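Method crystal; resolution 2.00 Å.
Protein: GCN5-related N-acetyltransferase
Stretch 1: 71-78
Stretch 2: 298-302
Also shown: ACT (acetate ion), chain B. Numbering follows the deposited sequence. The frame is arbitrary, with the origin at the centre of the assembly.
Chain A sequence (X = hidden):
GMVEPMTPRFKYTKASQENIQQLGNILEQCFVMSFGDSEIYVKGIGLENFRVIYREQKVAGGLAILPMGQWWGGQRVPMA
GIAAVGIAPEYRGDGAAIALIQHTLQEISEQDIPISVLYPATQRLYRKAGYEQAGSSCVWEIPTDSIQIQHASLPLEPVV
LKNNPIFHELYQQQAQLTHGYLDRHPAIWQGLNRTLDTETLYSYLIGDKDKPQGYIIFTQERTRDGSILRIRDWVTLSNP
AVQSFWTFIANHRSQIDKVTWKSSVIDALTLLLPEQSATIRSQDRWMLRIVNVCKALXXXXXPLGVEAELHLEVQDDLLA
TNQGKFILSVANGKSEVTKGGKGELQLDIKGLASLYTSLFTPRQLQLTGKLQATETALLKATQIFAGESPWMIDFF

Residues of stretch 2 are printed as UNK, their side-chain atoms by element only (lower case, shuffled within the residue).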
ATOM      1  N   TRP A  71     -35.198  -6.645  20.762  1.00 29.69           N
ATOM      2  CA  TRP A  71     -35.145  -7.258  22.086  1.00 30.37           C
ATOM      3  C   TRP A  71     -34.340  -6.430  23.122  1.00 29.50           C
ATOM      4  O   TRP A  71     -33.128  -6.328  23.003  1.00 30.45           O
ATOM      5  CB  TRP A  71     -34.619  -8.679  21.960  1.00 31.19           C
ATOM      6  CG  TRP A  71     -35.493  -9.573  21.129  1.00 26.81           C
ATOM      7  CD1 TRP A  71     -35.346  -9.818  19.786  1.00 30.47           C
ATOM      8  CD2 TRP A  71     -36.633 -10.344  21.544  1.00 32.97           C
ATOM      9  NE1 TRP A  71     -36.307 -10.660  19.352  1.00 33.47           N
ATOM     10  CE2 TRP A  71     -37.120 -11.004  20.398  1.00 27.30           C
ATOM     11  CE3 TRP A  71     -37.272 -10.562  22.764  1.00 29.79           C
ATOM     12  CZ2 TRP A  71     -38.216 -11.893  20.445  1.00 32.32           C
ATOM     13  CZ3 TRP A  71     -38.382 -11.375  22.794  1.00 29.42           C
ATOM     14  CH2 TRP A  71     -38.835 -12.044  21.663  1.00 31.39           C
ATOM     15  N   TRP A  72     -35.023  -5.854  24.125  1.00 29.99           N
ATOM     16  CA  TRP A  72     -34.383  -5.041  25.172  1.00 30.46           C
ATOM     17  C   TRP A  72     -34.749  -5.673  26.517  1.00 32.92           C
ATOM     18  O   TRP A  72     -35.940  -5.808  26.844  1.00 31.80           O
ATOM     19  CB  TRP A  72     -34.867  -3.567  25.125  1.00 33.93           C
ATOM     20  CG  TRP A  72     -34.491  -2.830  23.830  1.00 30.14           C
ATOM     21  CD1 TRP A  72     -35.309  -2.527  22.744  1.00 26.92           C
ATOM     22  CD2 TRP A  72     -33.169  -2.440  23.461  1.00 28.29           C
ATOM     23  NE1 TRP A  72     -34.556  -1.869  21.773  1.00 31.91           N
ATOM     24  CE2 TRP A  72     -33.241  -1.828  22.200  1.00 37.68           C
ATOM     25  CE3 TRP A  72     -31.928  -2.480  24.141  1.00 30.14           C
ATOM     26  CZ2 TRP A  72     -32.116  -1.310  21.581  1.00 37.58           C
ATOM     27  CZ3 TRP A  72     -30.828  -2.018  23.525  1.00 32.08           C
ATOM     28  CH2 TRP A  72     -30.912  -1.430  22.259  1.00 29.23           C
ATOM     29  N   GLY A  73     -33.732  -6.042  27.274  1.00 31.82           N
ATOM     30  CA  GLY A  73     -33.874  -6.692  28.537  1.00 34.62           C
ATOM     31  C   GLY A  73     -34.722  -7.960  28.397  1.00 34.00           C
ATOM     32  O   GLY A  73     -35.453  -8.314  29.296  1.00 31.98           O
ATOM     33  N   GLY A  74     -34.657  -8.584  27.235  1.00 31.15           N
ATOM     34  CA  GLY A  74     -35.347  -9.823  26.983  1.00 32.55           C
ATOM     35  C   GLY A  74     -36.804  -9.744  26.646  1.00 32.54           C
ATOM     36  O   GLY A  74     -37.465 -10.775  26.628  1.00 29.49           O
ATOM     37  N   GLN A  75     -37.306  -8.539  26.389  1.00 30.63           N
ATOM     38  CA  GLN A  75     -38.685  -8.325  25.992  1.00 31.67           C
ATOM     39  C   GLN A  75     -38.665  -7.744  24.599  1.00 30.85           C
ATOM     40  O   GLN A  75     -37.776  -6.967  24.257  1.00 30.18           O
ATOM     41  CB  GLN A  75     -39.333  -7.324  26.933  1.00 32.00           C
ATOM     42  CG  GLN A  75     -39.461  -7.816  28.384  1.00 34.63           C
ATOM     43  CD  GLN A  75     -40.329  -9.041  28.520  1.00 37.38           C
ATOM     44  OE1 GLN A  75     -41.437  -9.114  27.976  1.00 45.58           O
ATOM     45  NE2 GLN A  75     -39.826 -10.018  29.232  1.00 37.91           N
ATOM     46  N   ARG A  76     -39.622  -8.131  23.781  1.00 30.18           N
ATOM     47  CA  ARG A  76     -39.690  -7.596  22.447  1.00 29.94           C
ATOM     48  C   ARG A  76     -40.413  -6.244  22.497  1.00 35.09           C
ATOM     49  O   ARG A  76     -41.572  -6.186  22.871  1.00 33.17           O
ATOM     50  CB  ARG A  76     -40.479  -8.504  21.537  1.00 30.01           C
ATOM     51  CG  ARG A  76     -40.484  -8.062  20.105  1.00 32.30           C
ATOM     52  CD  ARG A  76     -41.689  -8.714  19.428  1.00 38.18           C
ATOM     53  NE  ARG A  76     -41.820  -8.388  18.010  1.00 45.80           N
ATOM     54  CZ  ARG A  76     -42.531  -7.378  17.507  1.00 33.15           C
ATOM     55  NH1 ARG A  76     -43.251  -6.580  18.268  1.00 38.73           N
ATOM     56  NH2 ARG A  76     -42.580  -7.225  16.197  1.00 37.95           N
ATOM     57  N   VAL A  77     -39.733  -5.184  22.075  1.00 33.22           N
ATOM     58  CA  VAL A  77     -40.331  -3.883  21.993  1.00 32.21           C
ATOM     59  C   VAL A  77     -40.613  -3.596  20.517  1.00 32.10           C
ATOM     60  O   VAL A  77     -39.695  -3.735  19.693  1.00 27.54           O
ATOM     61  CB  VAL A  77     -39.340  -2.847  22.493  1.00 33.11           C
ATOM     62  CG1 VAL A  77     -39.954  -1.481  22.529  1.00 34.04           C
ATOM     63  CG2 VAL A  77     -38.790  -3.262  23.881  1.00 35.15           C
ATOM     64  N   PRO A  78     -41.872  -3.272  20.152  1.00 28.90           N
ATOM     65  CA  PRO A  78     -42.124  -2.897  18.757  1.00 32.49           C
ATOM     66  C   PRO A  78     -41.197  -1.775  18.328  1.00 29.94           C
ATOM     67  O   PRO A  78     -40.978  -0.826  19.076  1.00 32.08           O
ATOM     68  CB  PRO A  78     -43.565  -2.428  18.764  1.00 31.28           C
ATOM     69  CG  PRO A  78     -44.202  -3.105  19.936  1.00 30.23           C
ATOM     70  CD  PRO A  78     -43.107  -3.224  20.947  1.00 30.82           C
ATOM     71  N   UNK A 298     -42.236   0.997  29.303  1.00 34.19           N
ATOM     72  CA  UNK A 298     -43.081  -0.099  29.767  1.00 32.87           C
ATOM     73  C   UNK A 298     -42.895  -1.375  28.973  1.00 33.50           C
ATOM     74  O   UNK A 298     -43.144  -2.465  29.478  1.00 30.63           O
ATOM     75  c   UNK A 298     -44.840   1.423  30.813  1.00 32.86           C
ATOM     76  c   UNK A 298     -46.287   1.731  30.972  1.00 39.77           C
ATOM     77  c   UNK A 298     -44.561   0.319  29.789  1.00 33.27           C
ATOM     78  o   UNK A 298     -47.027   1.466  29.997  1.00 37.76           O
ATOM     79  o   UNK A 298     -46.652   2.236  32.082  1.00 42.85           O
ATOM     80  N   UNK A 299     -42.411  -1.278  27.743  1.00 30.05           N
ATOM     81  CA  UNK A 299     -42.223  -2.469  26.932  1.00 28.10           C
ATOM     82  C   UNK A 299     -40.921  -3.196  27.169  1.00 29.89           C
ATOM     83  O   UNK A 299     -40.819  -4.388  26.896  1.00 29.06           O
ATOM     84  c   UNK A 299     -42.354  -2.105  25.472  1.00 31.35           C
ATOM     85  N   UNK A 300     -39.933  -2.494  27.718  1.00 32.11           N
ATOM     86  CA  UNK A 300     -38.585  -3.027  27.950  1.00 32.44           C
ATOM     87  C   UNK A 300     -38.534  -3.957  29.141  1.00 32.91           C
ATOM     88  O   UNK A 300     -39.343  -3.806  30.051  1.00 32.07           O
ATOM     89  c   UNK A 300     -33.284  -1.449  29.638  1.00 34.43           C
ATOM     90  c   UNK A 300     -35.562  -0.861  28.888  1.00 37.58           C
ATOM     91  n   UNK A 300     -33.749  -2.277  30.560  1.00 32.34           N
ATOM     92  c   UNK A 300     -36.200  -2.037  28.267  1.00 35.51           C
ATOM     93  c   UNK A 300     -37.685  -1.826  28.304  1.00 33.77           C
ATOM     94  n   UNK A 300     -34.105  -0.822  28.818  1.00 31.99           N
ATOM     95  n   UNK A 300     -31.987  -1.283  29.511  1.00 35.18           N
ATOM     96  N   UNK A 301     -37.615  -4.932  29.132  1.00 31.38           N
ATOM     97  CA  UNK A 301     -37.338  -5.735  30.316  1.00 32.27           C
ATOM     98  C   UNK A 301     -36.349  -5.013  31.221  1.00 33.46           C
ATOM     99  O   UNK A 301     -35.515  -4.230  30.739  1.00 31.98           O
ATOM    100  N   UNK A 302     -36.407  -5.314  32.525  1.00 31.86           N
ATOM    101  CA  UNK A 302     -35.513  -4.722  33.507  1.00 31.83           C
ATOM    102  C   UNK A 302     -34.853  -5.822  34.301  1.00 34.94           C
ATOM    103  O   UNK A 302     -35.405  -6.924  34.432  1.00 34.08           O
ATOM    104  c   UNK A 302     -36.294  -3.772  34.417  1.00 32.54           C
ATOM    105  c   UNK A 302     -36.359  -0.425  32.651  1.00 27.78           C
ATOM    106  c   UNK A 302     -38.015  -2.579  32.984  1.00 33.12           C
ATOM    107  c   UNK A 302     -37.591  -0.444  32.042  1.00 30.67           C
ATOM    108  o   UNK A 302     -37.943   0.639  31.280  1.00 31.31           O
ATOM    109  c   UNK A 302     -38.412  -1.525  32.186  1.00 31.94           C
ATOM    110  c   UNK A 302     -35.957  -1.502  33.420  1.00 33.13           C
ATOM    111  c   UNK A 302     -36.782  -2.565  33.636  1.00 30.48           C
TER
HETATM  112  C   ACT B 396     -44.707  -4.662  15.284  1.00 59.40           C
HETATM  113  O   ACT B 396     -45.092  -4.987  16.472  1.00 56.04           O
HETATM  114  OXT ACT B 396     -44.700  -5.576  14.394  1.00 59.82           O
HETATM  115  CH3 ACT B 396     -44.268  -3.264  14.907  1.00 54.14           C
HETATM  116  O   HOH W   1     -42.527  -5.904  25.667  1.00 35.50           O

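Position 298 carries five side-chain atoms, three carbons in a row and two oxygens on the third. It lies on the last part of a helix, its side chain out of reach of stretch 1, and it adds nothing to the contact directly. A chain ending in a carboxylate after two further carbons is glutamate, so this is Glu298.

Position 299 has a single side-chain carbon, CB, which points toward stretch 1 and rests 3.8 Å from CG1 of Val77. One carbon and nothing more makes this Ala299. The carbonyl O of Ala299 lies 3.3 Å from CB of Gln75 and 3.8 Å from CG2 of Val77. Water 1 links the two stretches here, its O donating to O of Ala299 at 2.6 Å and to O of Arg76 at 3.0 Å, so two carbonyls that could not bond to each other share a donor.

Position 300 shows three carbons, a nitrogen, then a carbon bearing two more nitrogens. It is the first residue to leave helical phi/psi. Its CA-to-CB bond points away from stretch 1, yet the extended chain, with chi1 to chi3 all t, passes Trp72, a side-chain carbon lying 3.7 Å from CB of that tryptophan. The group at the end is a guanidinium, hence Arg300, and the carbon near Trp72 is its CG. NH1 of Arg300 also makes a weak hydrogen bond, 2.6 Å, to the backbone O of position 301.

Position 301 has no side-chain atoms. Its N donates to O of Trp72 at 3.0 Å with a nearly straight 167° angle, while its CA makes a CA-H...O contact of 3.4 Å with O of Gly73. With no side chain, this is Gly301. An ideal CB on Gly301 would fall 1.9 Å from O of Gly73, a clash, so the close approach depends on the bare CA.

Position 302 has one carbon leading to a six-carbon ring with one oxygen. The CA-to-CB bond points away from stretch 1, and the side chain comes no nearer than 6.9 Å, from CB of position 302 to O of Gly73. The phenol ring makes this Tyr302.

The contact is a backbone dock beside a small apolar patch. Trp72 to Gln75 forms a type I' turn, closed by Gln75 N to Trp72 O at 3.1 Å and Trp72 N to Gln75 O at 3.0 Å; the same Trp72 O also accepts from Gly301. Glycine serves both sides: an ideal CB on Gly73 would sit 2.2 Å from O of Gly301, and the positive phi of Gly73 favours glycine by itself. The rule is close backbone packing where side chains are absent, flanked by the Val77–Ala299 methyl contact.

Stretch 2 298-302: EARGY
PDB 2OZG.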